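Local coordinates for hypothetical membrane protein (Corynebacterium glutamicum, PDB 6JS9) that binds heme through its N-terminal HtaA domain, the part described here, and probably takes part in heme uptake and transfer in corynebacteria, at residues G16-F21 and E171-T176; G32-G37 and G70-L75. All blocks are in the same frame, centred on the assembly; numbering follows the deposited sequence.

Overall arrangement
Both contacts border the heme-binding end of this HtaA domain, and their centres lie about 15 Å apart. Interaction 1 ties the start of helix 19-26 to the loop leading into strand 177-183, and its Ser-20 bonds a heme propionate. Interaction 2 pairs strand 33-37, which follows that helix in the chain, with strand 63-79 and, lying between residues 21 and 171 in the chain, is nested within the loop closed by interaction 1. The two meet where Phe-21 CE2 comes 3.4 Å from Phe-74 CD1, an edge-to-face ring contact. The side chain of Phe-74 lies about 8 Å from the heme and about 8 Å from that of Tyr-24, the axial iron ligand.

Interaction 1: residues G16-F21 and E171-T176; sequences GFRQSF and EALDPT. With HEM (protoporphyrin IX containing Fe), chain C.
Arg-18 reaches from the N-cap position of helix 19-26 across Leu-173 to Glu-171. Its CG stands anti to the backbone N (chi1 172°), and the chain bends at chi2. CB lies near Leu-173 CD2, and CD packs on that same methyl at 3.7 Å. NE donates to Ser-20 OG at 2.8 Å, close to the guanidinium plane. At the tip NH1 makes a salt bridge to Glu-171 OE2 at 2.9 Å, on the anti side but tilted out of both planes, which stand 57° apart. NH1 also makes a weak bond to Ala-172 O, and NH2 a weak one to OE2. Nearer the backbone, Asp-174 N donates to Phe-17 O at 2.9 Å, while Asp-174 OD1 accepts Gln-19 N at 2.8 Å from above its carboxylate plane. Asp-174 OD2 pairs with Arg-22 and, through a water, with Gly-16 N. Leu-173 CD1 also touches Phe-17 CE1 at 3.9 Å, and Phe-163 stacks on the Phe-17 ring. Ser-20 OG in turn donates to heme propionate oxygen O1A, at a modelled length of 2.5 Å that is doubtful; Tyr-167 OH also bonds the heme. Arg-18 is thus second-shell: its NE bond is consistent with positioning the serine hydroxyl that faces the propionate, and its charge, partly offset by Glu-171, may favour an ionised propionate.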
loop_
_atom_site.group_PDB
_atom_site.type_symbol
_atom_site.label_atom_id
_atom_site.label_comp_id
_atom_site.label_asym_id
_atom_site.label_seq_id
_atom_site.Cartn_x
_atom_site.Cartn_y
_atom_site.Cartn_z
ATOM N N GLY A 16 -4.150 2.025 5.379
ATOM C CA GLY A 16 -4.123 0.654 5.858
ATOM C C GLY A 16 -4.685 -0.334 4.852
ATOM O O GLY A 16 -5.293 -1.333 5.240
ATOM N N PHE A 17 -4.497 -0.053 3.560
ATOM C CA PHE A 17 -4.982 -0.881 2.451
ATOM C C PHE A 17 -6.510 -0.920 2.408
ATOM O O PHE A 17 -7.124 -0.245 1.571
ATOM C CB PHE A 17 -4.399 -2.302 2.523
ATOM C CG PHE A 17 -4.887 -3.222 1.431
ATOM C CD1 PHE A 17 -4.695 -2.903 0.094
ATOM C CD2 PHE A 17 -5.520 -4.419 1.744
ATOM C CE1 PHE A 17 -5.146 -3.752 -0.929
ATOM C CE2 PHE A 17 -5.960 -5.281 0.734
ATOM C CZ PHE A 17 -5.764 -4.938 -0.613
ATOM N N ARG A 18 -7.136 -1.691 3.299
ATOM C CA ARG A 18 -8.595 -1.821 3.286
ATOM C C ARG A 18 -9.069 -2.370 4.621
ATOM O O ARG A 18 -8.669 -3.472 5.013
ATOM C CB ARG A 18 -9.054 -2.724 2.147
ATOM C CG ARG A 18 -10.524 -3.031 2.229
ATOM C CD ARG A 18 -11.146 -3.220 0.876
ATOM N NE ARG A 18 -12.454 -3.839 1.033
ATOM C CZ ARG A 18 -13.354 -3.949 0.072
ATOM N NH1 ARG A 18 -13.094 -3.469 -1.137
ATOM N NH2 ARG A 18 -14.514 -4.546 0.325
ATOM N N GLN A 19 -9.939 -1.626 5.310
ATOM C CA GLN A 19 -10.291 -2.008 6.673
ATOM C C GLN A 19 -10.901 -3.408 6.728
ATOM O O GLN A 19 -10.621 -4.172 7.659
ATOM C CB GLN A 19 -11.248 -0.993 7.295
ATOM C CG GLN A 19 -11.419 -1.213 8.792
ATOM C CD GLN A 19 -12.339 -0.205 9.426
ATOM O OE1 GLN A 19 -13.249 0.311 8.778
ATOM N NE2 GLN A 19 -12.106 0.092 10.697
ATOM N N SER A 20 -11.736 -3.764 5.751
ATOM C CA SER A 20 -12.346 -5.094 5.780
ATOM C C SER A 20 -11.298 -6.191 5.673
ATOM O O SER A 20 -11.479 -7.280 6.231
ATOM C CB SER A 20 -13.375 -5.243 4.659
ATOM O OG SER A 20 -12.738 -5.346 3.396
ATOM N N PHE A 21 -10.199 -5.932 4.962
ATOM C CA PHE A 21 -9.125 -6.914 4.922
ATOM C C PHE A 21 -8.419 -7.017 6.268
ATOM O O PHE A 21 -8.148 -8.124 6.751
ATOM C CB PHE A 21 -8.128 -6.578 3.819
ATOM C CG PHE A 21 -7.095 -7.638 3.618
ATOM C CD1 PHE A 21 -7.463 -8.888 3.132
ATOM C CD2 PHE A 21 -5.765 -7.401 3.920
ATOM C CE1 PHE A 21 -6.521 -9.869 2.942
ATOM C CE2 PHE A 21 -4.818 -8.384 3.731
ATOM C CZ PHE A 21 -5.198 -9.623 3.244
ATOM N N GLU A 171 -12.428 -2.040 -7.267
ATOM C CA GLU A 171 -13.072 -1.959 -5.967
ATOM C C GLU A 171 -12.436 -0.872 -5.114
ATOM O O GLU A 171 -11.220 -0.659 -5.147
ATOM C CB GLU A 171 -12.995 -3.295 -5.240
ATOM C CG GLU A 171 -14.120 -3.451 -4.247
ATOM C CD GLU A 171 -14.499 -4.899 -3.997
ATOM O OE1 GLU A 171 -14.566 -5.701 -4.958
ATOM O OE2 GLU A 171 -14.731 -5.229 -2.820
ATOM N N ALA A 172 -13.275 -0.175 -4.352
ATOM C CA ALA A 172 -12.774 0.852 -3.454
ATOM C C ALA A 172 -11.958 0.219 -2.336
ATOM O O ALA A 172 -12.290 -0.859 -1.830
ATOM C CB ALA A 172 -13.927 1.663 -2.868
ATOM N N LEU A 173 -10.874 0.881 -1.974
ATOM C CA LEU A 173 -10.055 0.499 -0.841
ATOM C C LEU A 173 -10.166 1.616 0.192
ATOM O O LEU A 173 -11.026 2.495 0.073
ATOM C CB LEU A 173 -8.617 0.226 -1.297
ATOM C CG LEU A 173 -8.392 -0.854 -2.365
ATOM C CD1 LEU A 173 -6.927 -0.823 -2.831
ATOM C CD2 LEU A 173 -8.809 -2.284 -1.888
ATOM N N ASP A 174 -9.336 1.567 1.230
ATOM C CA ASP A 174 -9.339 2.656 2.192
ATOM C C ASP A 174 -8.934 3.937 1.467
ATOM O O ASP A 174 -8.114 3.888 0.542
ATOM C CB ASP A 174 -8.360 2.404 3.345
ATOM C CG ASP A 174 -8.910 1.460 4.411
ATOM O OD1 ASP A 174 -10.068 1.025 4.309
ATOM O OD2 ASP A 174 -8.163 1.170 5.368
ATOM N N PRO A 175 -9.501 5.083 1.827
ATOM C CA PRO A 175 -8.987 6.343 1.287
ATOM C C PRO A 175 -7.571 6.601 1.783
ATOM O O PRO A 175 -7.163 6.133 2.849
ATOM C CB PRO A 175 -9.976 7.387 1.816
ATOM C CG PRO A 175 -10.650 6.731 2.978
ATOM C CD PRO A 175 -10.713 5.282 2.639
ATOM N N THR A 176 -6.803 7.342 0.987
ATOM C CA THR A 176 -5.482 7.743 1.445
ATOM C C THR A 176 -5.593 8.998 2.297
ATOM O O THR A 176 -6.523 9.792 2.152
ATOM C CB THR A 176 -4.523 7.978 0.271
ATOM O OG1 THR A 176 -5.118 8.871 -0.674
ATOM C CG2 THR A 176 -4.181 6.659 -0.425
HETATM C CHA HEM C . -12.156 -13.390 2.066
HETATM C CHB HEM C . -7.635 -13.247 0.291
HETATM C CHC HEM C . -6.916 -17.926 1.427
HETATM C CHD HEM C . -11.577 -18.184 2.777
HETATM C C1A HEM C . -10.980 -12.924 1.506
HETATM C C2A HEM C . -10.701 -11.563 1.096
HETATM C C3A HEM C . -9.457 -11.505 0.609
HETATM C C4A HEM C . -8.894 -12.845 0.694
HETATM C CMA HEM C . -8.771 -10.226 0.055
HETATM C CAA HEM C . -11.692 -10.398 1.233
HETATM C CBA HEM C . -11.778 -9.983 2.701
HETATM C CGA HEM C . -12.653 -8.766 2.800
HETATM O O1A HEM C . -12.126 -7.630 2.622
HETATM O O2A HEM C . -13.876 -8.949 3.046
HETATM C C1B HEM C . -7.060 -14.493 0.434
HETATM C C2B HEM C . -5.721 -14.847 -0.016
HETATM C C3B HEM C . -5.508 -16.145 0.295
HETATM C C4B HEM C . -6.712 -16.643 0.959
HETATM C CMB HEM C . -4.773 -13.831 -0.718
HETATM C CAB HEM C . -4.268 -17.059 0.072
HETATM C CBB HEM C . -3.124 -16.673 -0.511
HETATM C C1C HEM C . -8.124 -18.430 1.883
HETATM C C2C HEM C . -8.376 -19.783 2.336
HETATM C C3C HEM C . -9.666 -19.857 2.711
HETATM C C4C HEM C . -10.266 -18.545 2.518
HETATM C CMC HEM C . -7.285 -20.872 2.338
HETATM C CAC HEM C . -10.456 -21.073 3.267
HETATM C CBC HEM C . -9.936 -22.289 3.421
HETATM C C1D HEM C . -12.143 -16.919 2.727
HETATM C C2D HEM C . -13.498 -16.553 3.127
HETATM C C3D HEM C . -13.655 -15.230 2.926
HETATM C C4D HEM C . -12.412 -14.709 2.396
HETATM C CMD HEM C . -14.571 -17.516 3.693
HETATM C CAD HEM C . -14.904 -14.361 3.219
HETATM C CBD HEM C . -14.745 -13.909 4.676
HETATM C CGD HEM C . -15.875 -13.016 5.134
HETATM O O1D HEM C . -16.043 -12.896 6.371
HETATM O O2D HEM C . -16.612 -12.431 4.292
HETATM N NA HEM C . -9.851 -13.669 1.250
HETATM N NB HEM C . -7.628 -15.618 1.016
HETATM N NC HEM C . -9.290 -17.709 2.028
HETATM N ND HEM C . -11.522 -15.756 2.294
HETATM FE FE HEM C . -9.478 -15.610 1.936
HETATM O O HOH W 1 -6.545 3.234 6.007
#

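Interaction 2: residues G32-G37 and G70-L75; sequences GSITLG and GSVHFL
Ile-34 and Leu-36 of strand 33-37 fit their branches around Val-72 of strand 63-79, all three side chains projecting from one face of an antiparallel pair in the domain's curled sheet. Val-72 CG1, anti to its backbone N (chi1 -169°), is the bump between them: it meets Ile-34 CG2 at 3.7 Å and Leu-36 CD2 at 3.9 Å. Leu-36 CD2 also touches Val-72 CG2, so this methyl fits against both valine branches. Farther along, Ile-34 CG1 and CD1 run beside the Phe-74 ring, with CG1 4.0 Å from ring atom CD1. Val-72 CG1 covers part of one ring face, 3.5 Å above its plane and toward the rim. Phe-47 touches Ile-34, Leu-36 and Val-72, while helix 19-26 packs on Ile-34. The other face, bearing Ser-33, Thr-35, Ser-71, His-73 and Leu-75, is mixed. There Leu-75 CD1 packs beside Ser-33 OG at 3.7 Å, and Leu-75 CG sits over the rim of one face of the imidazole of His-73, whose NE2 bonds Asp-86. Gly-37 has no side chain, and Ser-71 OG lies beside its backbone, 3.6 Å from Gly-37 CA, while bonding Asp-38. Three hydrogen-bonded pairs, Ser-33 with Leu-75, Thr-35 with His-73 and Gly-37 with Ser-71, supply six backbone bonds; His-73 N to Thr-35 O is the shortest at 2.8 Å. The chemistry is therefore two-sided: on the hydrocarbon face Ile-34 and Phe-74 pack toward helix 19-26, which supplies heme-pocket residues, while the reverse face mixes hydroxyls and imidazole with leucine.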
loop_
_atom_site.group_PDB
_atom_site.type_symbol
_atom_site.label_atom_id
_atom_site.label_comp_id
_atom_site.label_asym_id
_atom_site.label_seq_id
_atom_site.Cartn_x
_atom_site.Cartn_y
_atom_site.Cartn_z
ATOM N N GLY A 32 -5.308 -14.471 11.801
ATOM C CA GLY A 32 -3.874 -14.267 11.684
ATOM C C GLY A 32 -3.420 -12.985 12.366
ATOM O O GLY A 32 -3.927 -12.597 13.424
ATOM N N SER A 33 -2.445 -12.318 11.744
ATOM C CA SER A 33 -1.824 -11.144 12.343
ATOM C C SER A 33 -1.362 -10.177 11.259
ATOM O O SER A 33 -1.172 -10.551 10.100
ATOM C CB SER A 33 -0.623 -11.526 13.211
ATOM O OG SER A 33 0.332 -12.192 12.406
ATOM N N ILE A 34 -1.176 -8.924 11.663
ATOM C CA ILE A 34 -0.566 -7.887 10.829
ATOM C C ILE A 34 0.679 -7.386 11.553
ATOM O O ILE A 34 0.618 -7.062 12.744
ATOM C CB ILE A 34 -1.532 -6.718 10.552
ATOM C CG1 ILE A 34 -2.849 -7.204 9.941
ATOM C CG2 ILE A 34 -0.872 -5.668 9.614
ATOM C CD1 ILE A 34 -3.839 -6.064 9.671
ATOM N N THR A 35 1.804 -7.325 10.840
ATOM C CA THR A 35 3.058 -6.862 11.428
ATOM C C THR A 35 3.681 -5.794 10.537
ATOM O O THR A 35 3.880 -6.016 9.337
ATOM C CB THR A 35 4.041 -8.020 11.636
ATOM O OG1 THR A 35 3.381 -9.080 12.341
ATOM C CG2 THR A 35 5.208 -7.569 12.461
ATOM N N LEU A 36 3.978 -4.639 11.124
ATOM C CA LEU A 36 4.617 -3.542 10.415
ATOM C C LEU A 36 6.118 -3.561 10.666
ATOM O O LEU A 36 6.579 -3.903 11.758
ATOM C CB LEU A 36 4.033 -2.206 10.857
ATOM C CG LEU A 36 2.526 -2.068 10.710
ATOM C CD1 LEU A 36 2.096 -0.743 11.326
ATOM C CD2 LEU A 36 2.121 -2.163 9.245
ATOM N N GLY A 37 6.884 -3.187 9.642
ATOM C CA GLY A 37 8.324 -3.110 9.774
ATOM C C GLY A 37 8.891 -1.900 9.057
ATOM O O GLY A 37 8.164 -1.131 8.423
ATOM N N GLY A 70 8.844 1.542 5.044
ATOM C CA GLY A 70 7.898 0.709 5.763
ATOM C C GLY A 70 7.513 -0.542 5.003
ATOM O O GLY A 70 7.661 -0.641 3.784
ATOM N N SER A 71 6.997 -1.522 5.747
ATOM C CA SER A 71 6.459 -2.745 5.156
ATOM C C SER A 71 5.277 -3.216 5.989
ATOM O O SER A 71 5.143 -2.853 7.161
ATOM C CB SER A 71 7.517 -3.849 5.070
ATOM O OG SER A 71 7.939 -4.224 6.372
ATOM N N VAL A 72 4.410 -4.022 5.368
ATOM C CA VAL A 72 3.253 -4.626 6.033
ATOM C C VAL A 72 3.265 -6.110 5.730
ATOM O O VAL A 72 3.350 -6.494 4.558
ATOM C CB VAL A 72 1.915 -4.030 5.558
ATOM C CG1 VAL A 72 0.782 -4.500 6.462
ATOM C CG2 VAL A 72 1.982 -2.503 5.488
ATOM N N HIS A 73 3.155 -6.942 6.768
ATOM C CA HIS A 73 3.181 -8.395 6.614
ATOM C C HIS A 73 1.858 -8.990 7.098
ATOM O O HIS A 73 1.585 -9.000 8.302
ATOM C CB HIS A 73 4.355 -9.003 7.378
ATOM C CG HIS A 73 4.520 -10.472 7.145
ATOM N ND1 HIS A 73 5.278 -11.278 7.966
ATOM C CD2 HIS A 73 4.024 -11.281 6.179
ATOM C CE1 HIS A 73 5.239 -12.521 7.515
ATOM N NE2 HIS A 73 4.489 -12.548 6.428
ATOM N N PHE A 74 1.051 -9.502 6.159
ATOM C CA PHE A 74 -0.217 -10.150 6.472
ATOM C C PHE A 74 -0.033 -11.663 6.579
ATOM O O PHE A 74 0.536 -12.294 5.681
ATOM C CB PHE A 74 -1.272 -9.863 5.397
ATOM C CG PHE A 74 -1.523 -8.406 5.144
ATOM C CD1 PHE A 74 -2.325 -7.667 6.004
ATOM C CD2 PHE A 74 -0.981 -7.782 4.037
ATOM C CE1 PHE A 74 -2.560 -6.308 5.767
ATOM C CE2 PHE A 74 -1.224 -6.431 3.781
ATOM C CZ PHE A 74 -2.023 -5.702 4.648
ATOM N N LEU A 75 -0.555 -12.242 7.655
ATOM C CA LEU A 75 -0.565 -13.683 7.862
ATOM C C LEU A 75 -1.998 -14.124 8.093
ATOM O O LEU A 75 -2.739 -13.464 8.825
ATOM C CB LEU A 75 0.287 -14.098 9.070
ATOM C CG LEU A 75 1.807 -14.017 8.969
ATOM C CD1 LEU A 75 2.453 -14.317 10.315
ATOM C CD2 LEU A 75 2.349 -14.958 7.880
#